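Local atomic coordinates of proline dipeptidase (PDB entry 3PN9), a protein that forms a creatinase/prolidase-type N-terminal domain of an enzyme that probably hydrolyses dipeptides with a C-terminal proline. Residues 7-12 with 128-133; 30-35 with 133-138; 83-88 with 109-114. All coordinates share one frame; numbering follows the deposited sequence.

Contact 1 of 3, residues 7-12 with 128-133; sequences LQQILT and TPRIQR
Two donors grip the amide oxygen of Q9: the guanidinium of R130 and a water. R130 NH2 gives Q9 OE1 a hydrogen bond of 3.2 Å, long but reasonably straight, with an N-H...O angle of 154°. The donor lies in the carbonyl plane, on a lone pair, while OE1 stands at the edge of the guanidinium, 19° out of its plane. The amide and guanidinium planes are moderately inclined to each other, and the Q9 side chain runs roughly perpendicular to that of R130. Water 1 donates the shorter bond to Q9 OE1, 2.6 Å, and accepts from R130 NH1, closing a ring that uses both terminal nitrogens. On the backbone side, water 2 lies at the guanidinium edge, in its plane; it accepts from R130 NH2 at 2.8 Å and donates to Q9 O. R130 is therefore tied to both the side chain and the main chain of Q9, which should limit rotation of its head group. The amide is held at its other end as well, since Q9 NE2 bonds to M4 O. R130 gets there with CG anti to the backbone N (chi1 177°) and a bend at chi2, beyond which CD packs against one face of the R133 guanidinium. R133 in turn forms a salt bridge with E42 of the third subunit. Beside this polar patch the apolar component is slight: I10 CD1 meets I131 CD1 at 4.3 Å. This is helix-to-helix packing between 6-17 and 128-134, near the two ends of the chain. I10 also rests on V49 of strand 46-50 and on L33 of helix 27-34, while I131 reaches T29, so the apolar side of the contact faces the sheet and a third helix.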
loop_
_atom_site.group_PDB
_atom_site.type_symbol
_atom_site.label_atom_id
_atom_site.label_comp_id
_atom_site.label_asym_id
_atom_site.label_seq_id
_atom_site.Cartn_x
_atom_site.Cartn_y
_atom_site.Cartn_z
ATOM N N LEU A 7 -11.243 1.729 -9.565
ATOM C CA LEU A 7 -10.028 1.277 -10.302
ATOM C C LEU A 7 -8.815 1.521 -9.405
ATOM O O LEU A 7 -7.938 0.690 -9.327
ATOM C CB LEU A 7 -9.878 2.071 -11.619
ATOM C CG LEU A 7 -8.402 2.227 -12.196
ATOM C CD1 LEU A 7 -7.872 0.778 -12.416
ATOM C CD2 LEU A 7 -7.903 3.180 -13.514
ATOM N N GLN A 8 -8.741 2.680 -8.762
ATOM C CA GLN A 8 -7.564 2.883 -7.929
ATOM C C GLN A 8 -7.506 1.893 -6.713
ATOM O O GLN A 8 -6.412 1.427 -6.280
ATOM C CB GLN A 8 -7.471 4.357 -7.456
ATOM C CG GLN A 8 -6.096 4.609 -6.726
ATOM C CD GLN A 8 -5.837 6.088 -6.305
ATOM O OE1 GLN A 8 -4.914 6.364 -5.479
ATOM N NE2 GLN A 8 -6.719 6.963 -6.707
ATOM N N GLN A 9 -8.674 1.509 -6.176
ATOM C CA GLN A 9 -8.678 0.497 -5.096
ATOM C C GLN A 9 -8.136 -0.818 -5.653
ATOM O O GLN A 9 -7.440 -1.534 -4.941
ATOM C CB GLN A 9 -10.123 0.195 -4.708
ATOM C CG GLN A 9 -10.667 1.328 -3.717
ATOM C CD GLN A 9 -12.038 0.923 -3.133
ATOM O OE1 GLN A 9 -12.150 -0.146 -2.454
ATOM N NE2 GLN A 9 -13.079 1.708 -3.453
ATOM N N ILE A 10 -8.499 -1.206 -6.900
ATOM C CA ILE A 10 -7.876 -2.468 -7.399
ATOM C C ILE A 10 -6.396 -2.263 -7.600
ATOM O O ILE A 10 -5.610 -3.171 -7.258
ATOM C CB ILE A 10 -8.554 -2.865 -8.754
ATOM C CG1 ILE A 10 -9.991 -3.334 -8.421
ATOM C CG2 ILE A 10 -7.702 -4.044 -9.442
ATOM C CD1 ILE A 10 -10.840 -3.538 -9.605
ATOM N N LEU A 11 -5.964 -1.077 -8.088
ATOM C CA LEU A 11 -4.462 -0.906 -8.186
ATOM C C LEU A 11 -3.783 -1.083 -6.869
ATOM O O LEU A 11 -2.633 -1.616 -6.767
ATOM C CB LEU A 11 -4.075 0.510 -8.789
ATOM C CG LEU A 11 -4.599 0.729 -10.230
ATOM C CD1 LEU A 11 -4.377 2.253 -10.757
ATOM C CD2 LEU A 11 -3.827 -0.208 -11.158
ATOM N N THR A 12 -4.405 -0.522 -5.835
ATOM C CA THR A 12 -3.779 -0.589 -4.513
ATOM C C THR A 12 -3.701 -2.047 -4.087
ATOM O O THR A 12 -2.722 -2.512 -3.446
ATOM C CB THR A 12 -4.689 0.257 -3.500
ATOM O OG1 THR A 12 -4.677 1.626 -3.966
ATOM C CG2 THR A 12 -4.169 0.231 -2.114
ATOM N N THR A 128 -12.725 -12.586 -6.601
ATOM C CA THR A 128 -14.119 -12.327 -6.247
ATOM C C THR A 128 -14.307 -11.677 -4.800
ATOM O O THR A 128 -15.070 -10.733 -4.657
ATOM C CB THR A 128 -14.936 -13.661 -6.407
ATOM O OG1 THR A 128 -15.002 -13.891 -7.853
ATOM C CG2 THR A 128 -16.419 -13.559 -5.851
ATOM N N PRO A 129 -13.677 -12.241 -3.786
ATOM C CA PRO A 129 -13.969 -11.706 -2.397
ATOM C C PRO A 129 -13.534 -10.261 -2.353
ATOM O O PRO A 129 -14.207 -9.458 -1.726
ATOM C CB PRO A 129 -13.020 -12.536 -1.492
ATOM C CG PRO A 129 -13.031 -14.029 -2.215
ATOM C CD PRO A 129 -12.844 -13.500 -3.750
ATOM N N ARG A 130 -12.439 -9.879 -3.032
ATOM C CA ARG A 130 -12.051 -8.456 -2.983
ATOM C C ARG A 130 -13.125 -7.559 -3.564
ATOM O O ARG A 130 -13.377 -6.435 -3.050
ATOM C CB ARG A 130 -10.664 -8.168 -3.657
ATOM C CG ARG A 130 -10.337 -6.653 -3.636
ATOM C CD ARG A 130 -9.982 -6.219 -2.102
ATOM N NE ARG A 130 -9.675 -4.796 -2.017
ATOM C CZ ARG A 130 -10.577 -3.800 -1.909
ATOM N NH1 ARG A 130 -11.874 -4.065 -1.851
ATOM N NH2 ARG A 130 -10.183 -2.509 -1.757
ATOM N N ILE A 131 -13.736 -7.969 -4.667
ATOM C CA ILE A 131 -14.748 -7.150 -5.285
ATOM C C ILE A 131 -16.046 -7.194 -4.380
ATOM O O ILE A 131 -16.747 -6.201 -4.288
ATOM C CB ILE A 131 -15.188 -7.788 -6.704
ATOM C CG1 ILE A 131 -14.019 -7.837 -7.738
ATOM C CG2 ILE A 131 -16.559 -7.188 -7.307
ATOM C CD1 ILE A 131 -13.398 -6.587 -7.950
ATOM N N GLN A 132 -16.408 -8.338 -3.840
ATOM C CA GLN A 132 -17.552 -8.348 -2.913
ATOM C C GLN A 132 -17.310 -7.338 -1.717
ATOM O O GLN A 132 -18.232 -6.705 -1.295
ATOM C CB GLN A 132 -17.773 -9.739 -2.279
ATOM C CG GLN A 132 -18.240 -10.700 -3.447
ATOM C CD GLN A 132 -18.329 -12.137 -2.939
ATOM O OE1 GLN A 132 -17.460 -12.629 -2.262
ATOM N NE2 GLN A 132 -19.370 -12.822 -3.361
ATOM N N ARG A 133 -16.092 -7.266 -1.204
ATOM C CA ARG A 133 -15.735 -6.292 -0.134
ATOM C C ARG A 133 -15.883 -4.884 -0.622
ATOM O O ARG A 133 -16.445 -3.969 0.069
ATOM C CB ARG A 133 -14.246 -6.621 0.382
ATOM C CG ARG A 133 -13.818 -5.828 1.639
ATOM C CD ARG A 133 -12.224 -5.829 1.865
ATOM N NE ARG A 133 -11.682 -7.134 1.525
ATOM C CZ ARG A 133 -10.407 -7.347 1.176
ATOM N NH1 ARG A 133 -9.454 -6.318 1.134
ATOM N NH2 ARG A 133 -10.099 -8.582 0.828
HETATM O O HOH W 1 -13.143 -1.755 -0.712
HETATM O O HOH W 2 -7.448 -1.983 -2.113
#

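Contact 2 of 3, residues 30-35 with 133-138; sequences INYLTG and RMRLIK
The Y32 ring carries the R135 guanidinium over one face and has water 3 at its edge, in plane. R135 CZ stands 4.0 Å from the centroid of the Y32 ring and 19° off its normal, the geometry of a cation-pi contact. The planes are tilted by 32°, so the overlap is not a flat stack: R135 NH1 comes closest, 3.4 Å from Y32 CD1. The Y32 and R135 side chains run antiparallel alongside each other, which places R135 CG near the hydroxyl end of the ring as an off-centre CH-pi partner while the guanidinium reaches back toward Y32 CB. An R135 chain extended from CG to NE makes that span possible. M134, a selenomethionine, approaches obliquely; its SE lies 5.4 Å from the Y32 centroid, a Met-aromatic contact, and also touches L33 CD2 at 4.0 Å. A chi1 of 173° swings the Y32 ring away from its own backbone N, so that OH reaches the type I turn M134 to I137. There water 3, 2.7 Å from Y32 OH, donates to I137 O and bridges ring and turn. K6 makes a further cation-pi contact with Y32 and bonds to its backbone O. The contact joins helix 27-34 to the chain's C-terminal end beside helix 6-17: L33 packs on I10 and on V24 and L47 of the sheet, and M134 on Q9 and I10.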
loop_
_atom_site.group_PDB
_atom_site.type_symbol
_atom_site.label_atom_id
_atom_site.label_comp_id
_atom_site.label_asym_id
_atom_site.label_seq_id
_atom_site.Cartn_x
_atom_site.Cartn_y
_atom_site.Cartn_z
ATOM N N ILE A 30 -17.504 -5.891 -14.684
ATOM C CA ILE A 30 -16.922 -4.901 -15.528
ATOM C C ILE A 30 -17.762 -3.600 -15.525
ATOM O O ILE A 30 -17.223 -2.482 -15.498
ATOM C CB ILE A 30 -16.881 -5.486 -17.040
ATOM C CG1 ILE A 30 -15.790 -6.614 -17.039
ATOM C CG2 ILE A 30 -16.481 -4.293 -17.972
ATOM C CD1 ILE A 30 -15.647 -7.422 -18.444
ATOM N N ASN A 31 -19.076 -3.767 -15.605
ATOM C CA ASN A 31 -19.918 -2.567 -15.568
ATOM C C ASN A 31 -19.830 -1.803 -14.227
ATOM O O ASN A 31 -19.668 -0.512 -14.175
ATOM C CB ASN A 31 -21.375 -3.016 -15.792
ATOM C CG ASN A 31 -22.315 -1.790 -15.799
ATOM O OD1 ASN A 31 -21.985 -0.799 -16.407
ATOM N ND2 ASN A 31 -23.441 -1.878 -15.132
ATOM N N TYR A 32 -19.784 -2.584 -13.156
ATOM C CA TYR A 32 -19.561 -1.985 -11.770
ATOM C C TYR A 32 -18.258 -1.131 -11.698
ATOM O O TYR A 32 -18.254 0.004 -11.180
ATOM C CB TYR A 32 -19.495 -3.137 -10.745
ATOM C CG TYR A 32 -19.100 -2.680 -9.342
ATOM C CD1 TYR A 32 -19.960 -1.797 -8.620
ATOM C CD2 TYR A 32 -17.916 -3.100 -8.782
ATOM C CE1 TYR A 32 -19.613 -1.354 -7.250
ATOM C CE2 TYR A 32 -17.554 -2.699 -7.450
ATOM C CZ TYR A 32 -18.419 -1.822 -6.732
ATOM O OH TYR A 32 -18.051 -1.496 -5.479
ATOM N N LEU A 33 -17.141 -1.643 -12.279
ATOM C CA LEU A 33 -15.898 -0.944 -12.246
ATOM C C LEU A 33 -15.810 0.149 -13.292
ATOM O O LEU A 33 -15.056 1.048 -13.105
ATOM C CB LEU A 33 -14.718 -1.904 -12.409
ATOM C CG LEU A 33 -14.661 -3.062 -11.412
ATOM C CD1 LEU A 33 -13.613 -4.186 -11.804
ATOM C CD2 LEU A 33 -14.320 -2.488 -9.971
ATOM N N THR A 34 -16.527 0.091 -14.406
ATOM C CA THR A 34 -16.178 1.035 -15.511
ATOM C C THR A 34 -17.356 1.763 -16.036
ATOM O O THR A 34 -17.183 2.673 -16.788
ATOM C CB THR A 34 -15.537 0.335 -16.775
ATOM O OG1 THR A 34 -16.549 -0.502 -17.318
ATOM C CG2 THR A 34 -14.337 -0.522 -16.359
ATOM N N GLY A 35 -18.560 1.329 -15.709
ATOM C CA GLY A 35 -19.775 1.893 -16.294
ATOM C C GLY A 35 -20.008 1.413 -17.757
ATOM O O GLY A 35 -20.970 1.835 -18.378
ATOM N N ARG A 133 -16.092 -7.266 -1.204
ATOM C CA ARG A 133 -15.735 -6.292 -0.134
ATOM C C ARG A 133 -15.883 -4.884 -0.622
ATOM O O ARG A 133 -16.445 -3.969 0.069
ATOM C CB ARG A 133 -14.246 -6.621 0.382
ATOM C CG ARG A 133 -13.818 -5.828 1.639
ATOM C CD ARG A 133 -12.224 -5.829 1.865
ATOM N NE ARG A 133 -11.682 -7.134 1.525
ATOM C CZ ARG A 133 -10.407 -7.347 1.176
ATOM N NH1 ARG A 133 -9.454 -6.318 1.134
ATOM N NH2 ARG A 133 -10.099 -8.582 0.828
HETATM N N MSE A 134 -15.523 -4.642 -1.905
HETATM C CA MSE A 134 -15.613 -3.297 -2.378
HETATM C C MSE A 134 -17.064 -2.778 -2.429
HETATM O O MSE A 134 -17.349 -1.529 -2.290
HETATM C CB MSE A 134 -15.037 -3.266 -3.866
HETATM C CG MSE A 134 -14.824 -1.909 -4.249
HETATM SE SE MSE A 134 -13.732 -1.992 -6.062
HETATM C CE MSE A 134 -12.486 -3.213 -5.642
ATOM N N ARG A 135 -17.986 -3.685 -2.703
ATOM C CA ARG A 135 -19.411 -3.293 -2.732
ATOM C C ARG A 135 -19.966 -2.961 -1.328
ATOM O O ARG A 135 -21.058 -2.404 -1.276
ATOM C CB ARG A 135 -20.251 -4.453 -3.269
ATOM C CG ARG A 135 -19.894 -4.721 -4.749
ATOM C CD ARG A 135 -20.809 -5.839 -5.330
ATOM N NE ARG A 135 -20.524 -6.259 -6.732
ATOM C CZ ARG A 135 -20.993 -5.589 -7.764
ATOM N NH1 ARG A 135 -21.755 -4.457 -7.602
ATOM N NH2 ARG A 135 -20.766 -6.083 -8.976
ATOM N N LEU A 136 -19.253 -3.287 -0.265
ATOM C CA LEU A 136 -19.674 -2.904 1.108
ATOM C C LEU A 136 -19.410 -1.459 1.448
ATOM O O LEU A 136 -19.520 -1.112 2.638
ATOM C CB LEU A 136 -18.976 -3.740 2.144
ATOM C CG LEU A 136 -19.157 -5.229 1.941
ATOM C CD1 LEU A 136 -18.381 -5.954 3.010
ATOM C CD2 LEU A 136 -20.645 -5.646 1.907
ATOM N N ILE A 137 -18.957 -0.638 0.482
ATOM C CA ILE A 137 -18.895 0.871 0.607
ATOM C C ILE A 137 -19.721 1.405 -0.567
ATOM O O ILE A 137 -19.215 1.341 -1.723
ATOM C CB ILE A 137 -17.427 1.407 0.569
ATOM C CG1 ILE A 137 -16.582 0.711 1.664
ATOM C CG2 ILE A 137 -17.392 2.969 0.615
ATOM C CD1 ILE A 137 -15.363 0.127 1.036
ATOM N N LYS A 138 -20.959 1.896 -0.296
ATOM C CA LYS A 138 -22.177 1.686 -1.203
ATOM C C LYS A 138 -22.387 2.631 -2.406
ATOM O O LYS A 138 -23.359 2.396 -3.183
ATOM C CB LYS A 138 -23.529 1.663 -0.423
ATOM C CG LYS A 138 -24.554 0.439 -0.794
ATOM C CD LYS A 138 -26.083 0.825 -0.792
ATOM C CE LYS A 138 -26.628 1.226 -2.214
ATOM N NZ LYS A 138 -28.095 0.924 -2.412
ATOM O OXT LYS A 138 -21.641 3.633 -2.613
HETATM O O HOH W 3 -19.788 0.245 -4.347
#

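Contact 3 of 3, residues 83-88 with 109-114; sequences NPWQKI and LTKYHG
W85 sends its CB toward helix 109-118 and lays its indole against the backbone of G114. CG is still at the margin, 4.1 Å from G114 O. At the ring fusion the contact tightens: CD2 and CE2 each lie 3.6 Å from G114 CA. CE3 is nearest to G114 C, at 3.5 Å, with G114 O close by. CZ3 stays over G114, near C and CA. CZ2 reaches the same CA and, more loosely, T110 O. The far corner, W85 CH2, meets the previous helical turn, 3.9 Å from K111 O. G114 CA sits 3.4 Å above the indole plane; its line to the six-membered centroid is only 10° off the ring normal, so this is a CH-pi contact over the face. The opposite face carries P84 CG, toward the rim. N83 is the N-cap of helix 84-91, its OD1 accepting from Q86 N. The N-to-C directions of segments 84-88 and 109-114 differ by 42°, and their axes approach to 11.4 Å. No hydrogen bond joins them, so the contact probably rests on dispersion and CH-pi attraction, and the lack of a CB on G114 is what allows an indole to lie flat on the helix.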
loop_
_atom_site.group_PDB
_atom_site.type_symbol
_atom_site.label_atom_id
_atom_site.label_comp_id
_atom_site.label_asym_id
_atom_site.label_seq_id
_atom_site.Cartn_x
_atom_site.Cartn_y
_atom_site.Cartn_z
ATOM N N ASN A 83 -7.882 -15.038 -33.297
ATOM C CA ASN A 83 -7.888 -15.917 -32.193
ATOM C C ASN A 83 -7.830 -14.879 -30.923
ATOM O O ASN A 83 -6.878 -14.084 -30.791
ATOM C CB ASN A 83 -6.641 -16.775 -32.170
ATOM C CG ASN A 83 -6.671 -17.713 -30.972
ATOM O OD1 ASN A 83 -6.226 -17.318 -29.840
ATOM N ND2 ASN A 83 -7.337 -18.943 -31.151
ATOM N N PRO A 84 -8.875 -14.887 -30.099
ATOM C CA PRO A 84 -8.873 -13.823 -28.972
ATOM C C PRO A 84 -7.652 -13.998 -28.020
ATOM O O PRO A 84 -7.117 -13.019 -27.566
ATOM C CB PRO A 84 -10.229 -14.074 -28.293
ATOM C CG PRO A 84 -10.570 -15.593 -28.494
ATOM C CD PRO A 84 -10.038 -15.820 -30.017
ATOM N N TRP A 85 -7.257 -15.227 -27.668
ATOM C CA TRP A 85 -6.126 -15.423 -26.747
ATOM C C TRP A 85 -4.842 -14.790 -27.302
ATOM O O TRP A 85 -4.075 -14.214 -26.549
ATOM C CB TRP A 85 -5.938 -16.906 -26.439
ATOM C CG TRP A 85 -7.339 -17.498 -26.172
ATOM C CD1 TRP A 85 -8.002 -18.463 -26.928
ATOM C CD2 TRP A 85 -8.272 -17.127 -25.096
ATOM N NE1 TRP A 85 -9.251 -18.713 -26.379
ATOM C CE2 TRP A 85 -9.439 -17.958 -25.244
ATOM C CE3 TRP A 85 -8.188 -16.249 -23.981
ATOM C CZ2 TRP A 85 -10.594 -17.854 -24.385
ATOM C CZ3 TRP A 85 -9.313 -16.146 -23.095
ATOM C CH2 TRP A 85 -10.522 -16.912 -23.334
ATOM N N GLN A 86 -4.555 -15.002 -28.621
ATOM C CA GLN A 86 -3.326 -14.465 -29.159
ATOM C C GLN A 86 -3.440 -13.012 -29.242
ATOM O O GLN A 86 -2.467 -12.316 -29.039
ATOM C CB GLN A 86 -3.054 -15.021 -30.629
ATOM C CG GLN A 86 -2.471 -16.549 -30.453
ATOM C CD GLN A 86 -1.333 -16.705 -29.404
ATOM O OE1 GLN A 86 -1.463 -17.525 -28.464
ATOM N NE2 GLN A 86 -0.224 -15.927 -29.554
ATOM N N LYS A 87 -4.625 -12.519 -29.545
ATOM C CA LYS A 87 -4.759 -11.094 -29.674
ATOM C C LYS A 87 -4.560 -10.382 -28.248
ATOM O O LYS A 87 -3.965 -9.304 -28.125
ATOM C CB LYS A 87 -6.174 -10.794 -30.169
ATOM C CG LYS A 87 -6.359 -9.308 -30.357
ATOM C CD LYS A 87 -6.465 -8.955 -31.814
ATOM C CE LYS A 87 -6.460 -7.477 -31.950
ATOM N NZ LYS A 87 -6.996 -7.225 -33.264
ATOM N N ILE A 88 -5.078 -11.024 -27.208
ATOM C CA ILE A 88 -4.938 -10.458 -25.807
ATOM C C ILE A 88 -3.467 -10.501 -25.503
ATOM O O ILE A 88 -2.892 -9.509 -25.041
ATOM C CB ILE A 88 -5.691 -11.434 -24.811
ATOM C CG1 ILE A 88 -7.229 -11.150 -24.936
ATOM C CG2 ILE A 88 -5.206 -11.142 -23.344
ATOM C CD1 ILE A 88 -8.121 -12.294 -24.312
ATOM N N LEU A 109 -14.430 -22.829 -17.253
ATOM C CA LEU A 109 -13.161 -23.495 -17.545
ATOM C C LEU A 109 -12.606 -23.152 -18.998
ATOM O O LEU A 109 -11.431 -23.019 -19.162
ATOM C CB LEU A 109 -13.364 -24.995 -17.424
ATOM C CG LEU A 109 -13.312 -25.566 -16.048
ATOM C CD1 LEU A 109 -13.424 -27.129 -16.095
ATOM C CD2 LEU A 109 -12.004 -25.174 -15.405
ATOM N N THR A 110 -13.469 -22.961 -19.947
ATOM C CA THR A 110 -12.941 -22.708 -21.320
ATOM C C THR A 110 -12.200 -21.365 -21.307
ATOM O O THR A 110 -11.132 -21.233 -21.911
ATOM C CB THR A 110 -14.006 -22.657 -22.388
ATOM O OG1 THR A 110 -14.884 -21.622 -22.110
ATOM C CG2 THR A 110 -14.888 -23.871 -22.450
ATOM N N LYS A 111 -12.713 -20.389 -20.523
ATOM C CA LYS A 111 -11.944 -19.111 -20.390
ATOM C C LYS A 111 -10.727 -19.211 -19.545
ATOM O O LYS A 111 -9.724 -18.532 -19.865
ATOM C CB LYS A 111 -12.840 -17.994 -19.881
ATOM C CG LYS A 111 -14.044 -17.698 -20.793
ATOM C CD LYS A 111 -14.910 -16.479 -20.270
ATOM C CE LYS A 111 -16.046 -16.426 -21.223
ATOM N NZ LYS A 111 -16.714 -15.176 -20.956
ATOM N N TYR A 112 -10.769 -20.008 -18.461
ATOM C CA TYR A 112 -9.595 -20.210 -17.685
ATOM C C TYR A 112 -8.480 -20.860 -18.510
ATOM O O TYR A 112 -7.320 -20.457 -18.454
ATOM C CB TYR A 112 -9.965 -21.154 -16.536
ATOM C CG TYR A 112 -8.859 -21.636 -15.645
ATOM C CD1 TYR A 112 -8.035 -20.725 -14.896
ATOM C CD2 TYR A 112 -8.685 -23.011 -15.474
ATOM C CE1 TYR A 112 -7.006 -21.213 -14.047
ATOM C CE2 TYR A 112 -7.696 -23.523 -14.645
ATOM C CZ TYR A 112 -6.900 -22.603 -13.911
ATOM O OH TYR A 112 -5.962 -23.140 -13.138
ATOM N N HIS A 113 -8.845 -21.847 -19.339
ATOM C CA HIS A 113 -7.766 -22.483 -20.119
ATOM C C HIS A 113 -7.320 -21.486 -21.168
ATOM O O HIS A 113 -6.135 -21.422 -21.432
ATOM C CB HIS A 113 -8.314 -23.745 -20.820
ATOM C CG HIS A 113 -8.750 -24.815 -19.855
ATOM N ND1 HIS A 113 -9.845 -25.613 -20.104
ATOM C CD2 HIS A 113 -8.250 -25.211 -18.644
ATOM C CE1 HIS A 113 -10.017 -26.444 -19.080
ATOM N NE2 HIS A 113 -9.065 -26.225 -18.195
ATOM N N GLY A 114 -8.204 -20.657 -21.700
ATOM C CA GLY A 114 -7.684 -19.638 -22.623
ATOM C C GLY A 114 -6.711 -18.664 -21.942
ATOM O O GLY A 114 -5.657 -18.333 -22.481
#

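Contacts 1 and 2 share helix 128-134 and touch directly, with I10 packing on L33 and M134; together they bind three helices, 6-17, 27-34 and 128-134, on one side of the chain's centre. Contact 3 lies on the opposite side, its centre about 23 and 25 Å from theirs, and pairs helices 84-91 and 109-118. All three are partly buried, yet their chemistry differs. Contact 1 is polar and water-linked beside a small apolar patch that faces the sheet. Contact 2 grades from buried selenium to an exposed arginine on an aromatic face. Contact 3 uses no polar bond between its helices, mainly ring against backbone.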